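Local coordinates for protein 30kLP (Treponema pallidum, PDB 3K8I) that increases the permeability of lipid vesicles, alters membrane permeability at acidic pH and might take part in ligand transport at the outer membrane, at residues Ala4-Val9 against Ile112-Phe117; Pro146-Lys151 against Tyr192-Arg197; Tyr202-Gln207 against Leu236-Gly241. All coordinates share one frame; numbering follows the deposited sequence.

Contact 1: residues Ala4-Val9 against Ile112-Phe117; sequences AWKASV and IPAPHF
The turn between strands 108-112 and 117-123 of the beta-half-barrel is covered by Trp5, Lys6 and Val9 of the segment before helix 11-15. Ala114 to Phe117 form a type I beta turn, closed by the bond from Phe117 N to Ala114 O at 3.2 Å. Trp5 and Phe117 meet rim to rim: CZ3 of Trp5 lies 3.4 Å from CE2 of Phe117, each atom at the edge of the opposing ring, so neither ring covers the other's face. The six-membered-ring centroids lie 5.8 Å apart, with planes at 62°. The Trp5 side chain starts between its own backbone N and carbonyl carbon (chi1 59°), and its CH2 comes within 3.6 Å of Ala114 CB. Lys6 CG approaches the Phe117 rim at CZ, 3.6 Å away, and Val9 CG2 reaches the same CZ at 3.9 Å. Farther out, one water accepts a bond from His116 N at 3.1 Å and a weak one from Lys6 NZ. Phe71 also meets the Phe117 ring, and Leu137 touches Trp5 and Pro113. Trp5, Val9 and the aliphatic part of Lys6, on a segment helical at 4-7 but only weakly bonded, pack against a type I turn between sequential antiparallel strands, consistent with a beta hairpin.

Contact 2: residues Pro146-Lys151 against Tyr192-Arg197; sequences PPRFEK and YLTARR
Arg148 lies lengthwise over one face of the Tyr192 ring, and this pair makes up most of the contact. The arginine side chain leaves the helix with CG anti to the backbone N (chi1 -171°) and remains extended as far as NE, so that successive groups run along the ring from the hydroxyl end to the root. CB stands 3.7 Å from Tyr192 OH; CD sits above the ring centre, 3.8 Å from the centroid and only 4° off the normal, a CH-pi contact. Beyond it the guanidinium is stacked flat, its plane 6° from that of the ring, with its centre displaced toward Tyr192 CB, which lies 3.7 Å from Arg148 CZ. The arginine thus runs from the phenol end toward the root of the tyrosine, while the tyrosine runs the other way. Arg148 NE is also in a salt bridge with Glu152 OE2, one turn later in the helix, which would help fix the guanidinium's rotation.

Helix 147-153, part of a predicted amphipathic helix, rests in this way on strand 189-196 of the half-barrel. The short segments' axes approach to 11.0 Å, a separation spanned by these side chains. Tyr192 turns its CG anti to its carbonyl carbon, and the ring reaches beneath the first turn of the helix. There its OH comes 3.2 Å from Phe149 N, while the same hydroxyl is hydrogen-bonded to Glu190 OE2. Pro146, at the N-cap position, adds CB at 4.1 Å from Tyr192 OH. Of the Phe149 side chain, CB is the part near this hydroxyl; its ring leads away from the strand segment and packs on Ala163, Tyr165, Tyr22 and Tyr24.

Contact 3: residues Tyr202-Gln207 against Leu236-Gly241; sequences YTLSLQ and LIIEDG
The Tyr202 ring carries Gly241 on one face: the glycine CA lies 4.0 Å from the ring centroid, 19° off the normal and offset toward the rim, a CH-pi contact. CD1 is closer still to the glycine backbone, 3.5 Å from Gly241 C. On the same side of the ring plane, Gly241 lies against the CD1/CE1 half while Ile238 CG2 comes obliquely to CE2, 4.0 Å away. Tyr202 gains this position because its CG stands between the backbone N and the carbonyl carbon (chi1 76°), which folds the ring across toward the neighbouring strand.

The ring sits beside a G1 beta bulge in an antiparallel pair of half-barrel strands, 199-207 and 235-244. Asp240 and Gly241 both face Tyr202, and the register shifts by one residue between Tyr202 and Leu204. Asp240, position 1 of the bulge, has a left-handed backbone, as a G1 bulge has there. Past the bulge the ladder is regular: Leu204 with Ile238 and Leu206 with Leu236 are hydrogen-bonded pairs, each joined by two backbone bonds, and Ser205 with Ile237 is the non-hydrogen-bonded pair between them.

Tyr202, Leu204, Leu206, Leu236 and Ile238 share one face. On it Leu204 and Ile238 lie alongside each other, as do Leu206 and Leu236, whose CD1 and CD2 respectively come within 4.1 Å. Met189 touches both Leu204 and Leu206, extending this apolar row to the next strand. Ser205 and Ile237 occupy the reverse face. At the bulge the two bonds differ: Gly241 N reaches Tyr202 O in the carbonyl plane at 2.8 Å, whereas Tyr202 N approaches Gly241 O at 2.9 Å from 52° above its carbonyl plane.

How the contacts relate
From the N terminus, contact 1 closes the longest loop as the 112-117 turn returns to residues 4-9. Contact 2 then opens at helix 147-153 and closes at strand 189-196, and contact 3 joins strand 199-207 to 235-244. The three follow in series, with neither nesting nor crossing. Contact 1 stands apart, its centre about 25 Å from that of contact 2 and about 35 Å from that of contact 3, on the opposite side of the chain's centre from the latter. Contacts 2 and 3 touch: Tyr192 N is 2.9 Å from Thr203 O, a probable hydrogen bond between adjacent strands, so helix 147-153, packed on strand 189-196, is tied through it to strands 199-207 and 235-244.

Contact 1: residues Ala4-Val9 against Ile112-Phe117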
loop_
_atom_site.group_PDB
_atom_site.type_symbol
_atom_site.label_atom_id
_atom_site.label_comp_id
_atom_site.label_asym_id
_atom_site.label_seq_id
_atom_site.Cartn_x
_atom_site.Cartn_y
_atom_site.Cartn_z
ATOM N N ALA A 4 13.418 -13.246 -47.096
ATOM C CA ALA A 4 13.346 -14.589 -46.510
ATOM C C ALA A 4 13.567 -14.552 -44.999
ATOM O O ALA A 4 12.991 -15.351 -44.260
ATOM C CB ALA A 4 14.361 -15.515 -47.173
ATOM N N TRP A 5 14.411 -13.622 -44.557
ATOM C CA TRP A 5 14.635 -13.361 -43.136
ATOM C C TRP A 5 13.377 -12.801 -42.475
ATOM O O TRP A 5 13.107 -13.065 -41.301
ATOM C CB TRP A 5 15.796 -12.381 -42.950
ATOM C CG TRP A 5 15.584 -11.049 -43.625
ATOM C CD1 TRP A 5 15.893 -10.724 -44.918
ATOM C CD2 TRP A 5 15.018 -9.869 -43.042
ATOM N NE1 TRP A 5 15.554 -9.417 -45.175
ATOM C CE2 TRP A 5 15.016 -8.867 -44.041
ATOM C CE3 TRP A 5 14.511 -9.560 -41.773
ATOM C CZ2 TRP A 5 14.529 -7.580 -43.808
ATOM C CZ3 TRP A 5 14.027 -8.282 -41.544
ATOM C CH2 TRP A 5 14.041 -7.307 -42.556
ATOM N N LYS A 6 12.611 -12.036 -43.251
ATOM C CA LYS A 6 11.422 -11.353 -42.762
ATOM C C LYS A 6 10.257 -12.318 -42.526
ATOM O O LYS A 6 9.241 -11.939 -41.938
ATOM C CB LYS A 6 11.017 -10.256 -43.750
ATOM C CG LYS A 6 10.723 -8.921 -43.096
ATOM C CD LYS A 6 9.616 -8.174 -43.820
ATOM C CE LYS A 6 8.236 -8.686 -43.399
ATOM N NZ LYS A 6 7.133 -7.978 -44.107
ATOM N N ALA A 7 10.417 -13.562 -42.986
ATOM C CA ALA A 7 9.408 -14.609 -42.808
ATOM C C ALA A 7 9.212 -14.966 -41.333
ATOM O O ALA A 7 8.081 -15.161 -40.879
ATOM C CB ALA A 7 9.764 -15.853 -43.625
ATOM N N SER A 8 10.316 -15.042 -40.594
ATOM C CA SER A 8 10.279 -15.414 -39.187
ATOM C C SER A 8 11.274 -14.598 -38.361
ATOM O O SER A 8 12.347 -15.084 -38.001
ATOM C CB SER A 8 10.546 -16.917 -39.028
ATOM O OG SER A 8 9.537 -17.684 -39.662
ATOM N N VAL A 9 10.929 -13.345 -38.075
ATOM C CA VAL A 9 11.764 -12.541 -37.194
ATOM C C VAL A 9 11.363 -12.806 -35.742
ATOM O O VAL A 9 10.190 -12.745 -35.374
ATOM C CB VAL A 9 11.761 -11.032 -37.559
ATOM C CG1 VAL A 9 12.616 -10.231 -36.582
ATOM C CG2 VAL A 9 12.291 -10.828 -38.979
ATOM N N ILE A 112 15.519 1.234 -39.297
ATOM C CA ILE A 112 14.259 0.646 -39.702
ATOM C C ILE A 112 14.590 -0.329 -40.846
ATOM O O ILE A 112 14.531 0.044 -42.009
ATOM C CB ILE A 112 13.235 1.728 -40.171
ATOM C CG1 ILE A 112 13.189 2.924 -39.202
ATOM C CG2 ILE A 112 11.841 1.116 -40.356
ATOM C CD1 ILE A 112 12.301 2.705 -37.960
ATOM N N PRO A 113 14.973 -1.580 -40.514
ATOM C CA PRO A 113 15.415 -2.542 -41.540
ATOM C C PRO A 113 14.313 -2.998 -42.491
ATOM O O PRO A 113 14.606 -3.420 -43.612
ATOM C CB PRO A 113 15.925 -3.729 -40.721
ATOM C CG PRO A 113 15.321 -3.565 -39.381
ATOM C CD PRO A 113 15.181 -2.105 -39.156
ATOM N N ALA A 114 13.068 -2.937 -42.028
ATOM C CA ALA A 114 11.894 -3.204 -42.855
ATOM C C ALA A 114 10.771 -2.368 -42.249
ATOM O O ALA A 114 10.889 -1.936 -41.101
ATOM C CB ALA A 114 11.544 -4.697 -42.840
ATOM N N PRO A 115 9.680 -2.127 -43.008
ATOM C CA PRO A 115 8.707 -1.140 -42.529
ATOM C C PRO A 115 7.949 -1.524 -41.254
ATOM O O PRO A 115 7.425 -0.641 -40.578
ATOM C CB PRO A 115 7.754 -0.983 -43.720
ATOM C CG PRO A 115 8.571 -1.455 -44.920
ATOM C CD PRO A 115 9.349 -2.596 -44.365
ATOM N N HIS A 116 7.907 -2.813 -40.912
ATOM C CA HIS A 116 7.186 -3.244 -39.699
ATOM C C HIS A 116 8.016 -3.294 -38.406
ATOM O O HIS A 116 7.479 -3.580 -37.329
ATOM C CB HIS A 116 6.450 -4.565 -39.926
ATOM C CG HIS A 116 5.558 -4.556 -41.131
ATOM N ND1 HIS A 116 4.880 -3.430 -41.549
ATOM C CD2 HIS A 116 5.230 -5.536 -42.007
ATOM C CE1 HIS A 116 4.185 -3.713 -42.637
ATOM N NE2 HIS A 116 4.377 -4.985 -42.933
ATOM N N PHE A 117 9.310 -2.995 -38.496
ATOM C CA PHE A 117 10.132 -2.936 -37.284
ATOM C C PHE A 117 11.284 -1.962 -37.248
ATOM O O PHE A 117 11.883 -1.612 -38.265
ATOM C CB PHE A 117 10.627 -4.314 -36.809
ATOM C CG PHE A 117 10.750 -5.330 -37.887
ATOM C CD1 PHE A 117 9.782 -6.325 -38.026
ATOM C CD2 PHE A 117 11.835 -5.318 -38.747
ATOM C CE1 PHE A 117 9.893 -7.281 -39.026
ATOM C CE2 PHE A 117 11.958 -6.267 -39.740
ATOM C CZ PHE A 117 10.991 -7.250 -39.887
HETATM O O HOH W 1 8.286 -5.328 -42.637
#

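Contact 2: residues Pro146-Lys151 against Tyr192-Arg197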
loop_
_atom_site.group_PDB
_atom_site.type_symbol
_atom_site.label_atom_id
_atom_site.label_comp_id
_atom_site.label_asym_id
_atom_site.label_seq_id
_atom_site.Cartn_x
_atom_site.Cartn_y
_atom_site.Cartn_z
ATOM N N PRO A 146 11.828 -16.909 -18.785
ATOM C CA PRO A 146 10.872 -17.645 -17.977
ATOM C C PRO A 146 9.570 -17.906 -18.759
ATOM O O PRO A 146 9.245 -17.140 -19.670
ATOM C CB PRO A 146 10.589 -16.711 -16.786
ATOM C CG PRO A 146 11.456 -15.536 -16.927
ATOM C CD PRO A 146 12.042 -15.534 -18.298
ATOM N N PRO A 147 8.839 -18.985 -18.407
ATOM C CA PRO A 147 7.619 -19.407 -19.108
ATOM C C PRO A 147 6.559 -18.328 -19.346
ATOM O O PRO A 147 6.036 -18.236 -20.464
ATOM C CB PRO A 147 7.052 -20.497 -18.188
ATOM C CG PRO A 147 8.241 -21.094 -17.534
ATOM C CD PRO A 147 9.319 -20.027 -17.480
ATOM N N ARG A 148 6.220 -17.547 -18.318
ATOM C CA ARG A 148 5.173 -16.542 -18.480
ATOM C C ARG A 148 5.646 -15.341 -19.292
ATOM O O ARG A 148 4.849 -14.706 -19.985
ATOM C CB ARG A 148 4.585 -16.081 -17.145
ATOM C CG ARG A 148 3.335 -15.196 -17.364
ATOM C CD ARG A 148 2.676 -14.735 -16.079
ATOM N NE ARG A 148 1.714 -13.666 -16.354
ATOM C CZ ARG A 148 1.019 -13.018 -15.421
ATOM N NH1 ARG A 148 1.169 -13.327 -14.139
ATOM N NH2 ARG A 148 0.171 -12.054 -15.771
ATOM N N PHE A 149 6.934 -15.022 -19.187
ATOM C CA PHE A 149 7.532 -14.038 -20.082
ATOM C C PHE A 149 7.316 -14.489 -21.544
ATOM O O PHE A 149 6.841 -13.711 -22.379
ATOM C CB PHE A 149 9.030 -13.811 -19.780
ATOM C CG PHE A 149 9.583 -12.569 -20.433
ATOM C CD1 PHE A 149 9.705 -11.390 -19.709
ATOM C CD2 PHE A 149 9.933 -12.569 -21.792
ATOM C CE1 PHE A 149 10.178 -10.213 -20.313
ATOM C CE2 PHE A 149 10.407 -11.399 -22.411
ATOM C CZ PHE A 149 10.531 -10.219 -21.675
ATOM N N GLU A 150 7.632 -15.751 -21.836
ATOM C CA GLU A 150 7.476 -16.277 -23.194
ATOM C C GLU A 150 6.010 -16.232 -23.627
ATOM O O GLU A 150 5.707 -15.890 -24.770
ATOM C CB GLU A 150 8.013 -17.705 -23.300
ATOM C CG GLU A 150 9.512 -17.865 -23.042
ATOM C CD GLU A 150 10.387 -17.444 -24.241
ATOM O OE1 GLU A 150 11.562 -17.859 -24.283
ATOM O OE2 GLU A 150 9.912 -16.715 -25.141
ATOM N N LYS A 151 5.109 -16.557 -22.701
ATOM C CA LYS A 151 3.670 -16.533 -22.964
ATOM C C LYS A 151 3.180 -15.149 -23.421
ATOM O O LYS A 151 2.492 -15.044 -24.437
ATOM C CB LYS A 151 2.884 -16.975 -21.725
ATOM C CG LYS A 151 1.601 -17.774 -22.007
ATOM C CD LYS A 151 0.658 -17.132 -23.016
ATOM C CE LYS A 151 -0.194 -16.033 -22.393
ATOM N NZ LYS A 151 -1.390 -16.578 -21.678
ATOM N N TYR A 192 5.134 -9.033 -13.649
ATOM C CA TYR A 192 4.087 -8.938 -14.664
ATOM C C TYR A 192 3.062 -7.901 -14.269
ATOM O O TYR A 192 2.650 -7.846 -13.113
ATOM C CB TYR A 192 3.444 -10.313 -14.895
ATOM C CG TYR A 192 4.494 -11.336 -15.232
ATOM C CD1 TYR A 192 4.964 -11.469 -16.546
ATOM C CD2 TYR A 192 5.077 -12.122 -14.235
ATOM C CE1 TYR A 192 5.962 -12.382 -16.859
ATOM C CE2 TYR A 192 6.074 -13.039 -14.541
ATOM C CZ TYR A 192 6.510 -13.165 -15.856
ATOM O OH TYR A 192 7.502 -14.069 -16.170
ATOM N N LEU A 193 2.661 -7.071 -15.224
ATOM C CA LEU A 193 1.767 -5.946 -14.945
ATOM C C LEU A 193 0.631 -5.853 -15.968
ATOM O O LEU A 193 0.881 -5.780 -17.172
ATOM C CB LEU A 193 2.565 -4.635 -14.920
ATOM C CG LEU A 193 3.784 -4.512 -13.987
ATOM C CD1 LEU A 193 4.804 -3.553 -14.558
ATOM C CD2 LEU A 193 3.381 -4.074 -12.591
ATOM N N THR A 194 -0.611 -5.863 -15.481
ATOM C CA THR A 194 -1.802 -5.806 -16.336
ATOM C C THR A 194 -2.821 -4.786 -15.811
ATOM O O THR A 194 -3.122 -4.757 -14.616
ATOM C CB THR A 194 -2.479 -7.192 -16.454
ATOM O OG1 THR A 194 -1.486 -8.200 -16.696
ATOM C CG2 THR A 194 -3.508 -7.210 -17.592
ATOM N N ALA A 195 -3.359 -3.968 -16.717
ATOM C CA ALA A 195 -4.257 -2.873 -16.349
ATOM C C ALA A 195 -5.709 -3.291 -16.103
ATOM O O ALA A 195 -6.243 -4.185 -16.774
ATOM C CB ALA A 195 -4.198 -1.764 -17.391
ATOM N N ARG A 196 -6.324 -2.622 -15.128
ATOM C CA ARG A 196 -7.756 -2.724 -14.831
ATOM C C ARG A 196 -8.234 -1.334 -14.389
ATOM O O ARG A 196 -7.590 -0.702 -13.549
ATOM C CB ARG A 196 -8.006 -3.764 -13.732
ATOM C CG ARG A 196 -9.465 -3.920 -13.317
ATOM C CD ARG A 196 -9.583 -4.553 -11.939
ATOM N NE ARG A 196 -9.475 -6.010 -11.986
ATOM C CZ ARG A 196 -9.452 -6.802 -10.917
ATOM N NH1 ARG A 196 -9.519 -6.288 -9.695
ATOM N NH2 ARG A 196 -9.352 -8.117 -11.070
ATOM N N ARG A 197 -9.356 -0.870 -14.948
ATOM C CA ARG A 197 -9.822 0.532 -14.809
ATOM C C ARG A 197 -8.679 1.572 -14.845
ATOM O O ARG A 197 -8.202 1.925 -15.926
ATOM C CB ARG A 197 -10.817 0.727 -13.638
ATOM C CG ARG A 197 -10.331 0.329 -12.244
ATOM C CD ARG A 197 -11.447 -0.282 -11.403
ATOM N NE ARG A 197 -11.845 -1.599 -11.905
ATOM C CZ ARG A 197 -12.521 -2.509 -11.206
ATOM N NH1 ARG A 197 -12.828 -3.673 -11.762
ATOM N NH2 ARG A 197 -12.887 -2.263 -9.955
#

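Contact 3: residues Tyr202-Gln207 against Leu236-Gly241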
loop_
_atom_site.group_PDB
_atom_site.type_symbol
_atom_site.label_atom_id
_atom_site.label_comp_id
_atom_site.label_asym_id
_atom_site.label_seq_id
_atom_site.Cartn_x
_atom_site.Cartn_y
_atom_site.Cartn_z
ATOM N N TYR A 202 -0.610 -6.643 -10.445
ATOM C CA TYR A 202 0.751 -7.151 -10.597
ATOM C C TYR A 202 0.997 -8.542 -10.009
ATOM O O TYR A 202 0.266 -9.011 -9.133
ATOM C CB TYR A 202 1.798 -6.143 -10.093
ATOM C CG TYR A 202 1.951 -6.019 -8.587
ATOM C CD1 TYR A 202 1.227 -5.066 -7.871
ATOM C CD2 TYR A 202 2.848 -6.831 -7.886
ATOM C CE1 TYR A 202 1.373 -4.937 -6.490
ATOM C CE2 TYR A 202 2.997 -6.714 -6.510
ATOM C CZ TYR A 202 2.257 -5.764 -5.817
ATOM O OH TYR A 202 2.403 -5.640 -4.453
ATOM N N THR A 203 2.045 -9.180 -10.513
ATOM C CA THR A 203 2.505 -10.468 -10.041
ATOM C C THR A 203 4.033 -10.403 -10.018
ATOM O O THR A 203 4.669 -10.036 -11.019
ATOM C CB THR A 203 2.004 -11.614 -10.968
ATOM O OG1 THR A 203 0.570 -11.594 -11.031
ATOM C CG2 THR A 203 2.459 -12.973 -10.478
ATOM N N LEU A 204 4.615 -10.731 -8.868
ATOM C CA LEU A 204 6.059 -10.680 -8.684
ATOM C C LEU A 204 6.577 -12.010 -8.161
ATOM O O LEU A 204 6.071 -12.547 -7.167
ATOM C CB LEU A 204 6.437 -9.544 -7.722
ATOM C CG LEU A 204 7.904 -9.246 -7.387
ATOM C CD1 LEU A 204 8.668 -8.692 -8.584
ATOM C CD2 LEU A 204 7.982 -8.269 -6.220
ATOM N N SER A 205 7.584 -12.542 -8.840
ATOM C CA SER A 205 8.237 -13.768 -8.415
ATOM C C SER A 205 9.672 -13.453 -8.041
ATOM O O SER A 205 10.367 -12.735 -8.762
ATOM C CB SER A 205 8.193 -14.811 -9.523
ATOM O OG SER A 205 9.106 -15.855 -9.262
ATOM N N LEU A 206 10.108 -13.999 -6.915
ATOM C CA LEU A 206 11.410 -13.691 -6.350
ATOM C C LEU A 206 12.102 -14.980 -5.961
ATOM O O LEU A 206 11.599 -15.729 -5.119
ATOM C CB LEU A 206 11.242 -12.814 -5.109
ATOM C CG LEU A 206 10.504 -11.475 -5.213
ATOM C CD1 LEU A 206 9.807 -11.147 -3.883
ATOM C CD2 LEU A 206 11.448 -10.352 -5.633
ATOM N N GLN A 207 13.255 -15.242 -6.567
ATOM C CA GLN A 207 13.997 -16.465 -6.285
ATOM C C GLN A 207 14.724 -16.412 -4.947
ATOM O O GLN A 207 15.664 -15.629 -4.770
ATOM C CB GLN A 207 14.986 -16.786 -7.410
ATOM C CG GLN A 207 15.738 -18.105 -7.213
ATOM C CD GLN A 207 16.585 -18.488 -8.408
ATOM O OE1 GLN A 207 17.420 -17.708 -8.870
ATOM N NE2 GLN A 207 16.379 -19.702 -8.914
ATOM N N LEU A 236 9.233 -17.206 -4.218
ATOM C CA LEU A 236 8.118 -16.573 -3.516
ATOM C C LEU A 236 7.281 -15.787 -4.524
ATOM O O LEU A 236 7.811 -14.954 -5.266
ATOM C CB LEU A 236 8.631 -15.644 -2.409
ATOM C CG LEU A 236 7.649 -14.680 -1.726
ATOM C CD1 LEU A 236 6.615 -15.407 -0.861
ATOM C CD2 LEU A 236 8.413 -13.668 -0.901
ATOM N N ILE A 237 5.978 -16.059 -4.548
ATOM C CA ILE A 237 5.081 -15.460 -5.536
ATOM C C ILE A 237 3.993 -14.567 -4.918
ATOM O O ILE A 237 3.069 -15.047 -4.247
ATOM C CB ILE A 237 4.453 -16.533 -6.469
ATOM C CG1 ILE A 237 5.551 -17.267 -7.255
ATOM C CG2 ILE A 237 3.447 -15.894 -7.425
ATOM C CD1 ILE A 237 5.114 -18.578 -7.879
ATOM N N ILE A 238 4.131 -13.264 -5.149
ATOM C CA ILE A 238 3.112 -12.283 -4.791
ATOM C C ILE A 238 2.174 -12.147 -5.990
ATOM O O ILE A 238 2.536 -11.538 -7.002
ATOM C CB ILE A 238 3.752 -10.911 -4.427
ATOM C CG1 ILE A 238 4.748 -11.067 -3.270
ATOM C CG2 ILE A 238 2.677 -9.869 -4.116
ATOM C CD1 ILE A 238 5.707 -9.897 -3.091
ATOM N N GLU A 239 0.980 -12.730 -5.882
ATOM C CA GLU A 239 0.033 -12.774 -7.001
ATOM C C GLU A 239 -1.110 -11.766 -6.910
ATOM O O GLU A 239 -1.504 -11.349 -5.816
ATOM C CB GLU A 239 -0.533 -14.183 -7.187
ATOM C CG GLU A 239 0.047 -14.930 -8.370
ATOM C CD GLU A 239 -0.494 -16.343 -8.492
ATOM O OE1 GLU A 239 -0.161 -17.195 -7.638
ATOM O OE2 GLU A 239 -1.248 -16.604 -9.453
ATOM N N ASP A 240 -1.628 -11.389 -8.082
ATOM C CA ASP A 240 -2.768 -10.466 -8.229
ATOM C C ASP A 240 -2.781 -9.279 -7.254
ATOM O O ASP A 240 -3.831 -8.905 -6.726
ATOM C CB ASP A 240 -4.100 -11.236 -8.198
ATOM C CG ASP A 240 -4.375 -11.985 -9.499
ATOM O OD1 ASP A 240 -4.363 -13.237 -9.484
ATOM O OD2 ASP A 240 -4.599 -11.325 -10.539
ATOM N N GLY A 241 -1.607 -8.690 -7.028
ATOM C CA GLY A 241 -1.478 -7.466 -6.238
ATOM C C GLY A 241 -1.963 -6.248 -7.004
ATOM O O GLY A 241 -2.326 -6.353 -8.177
#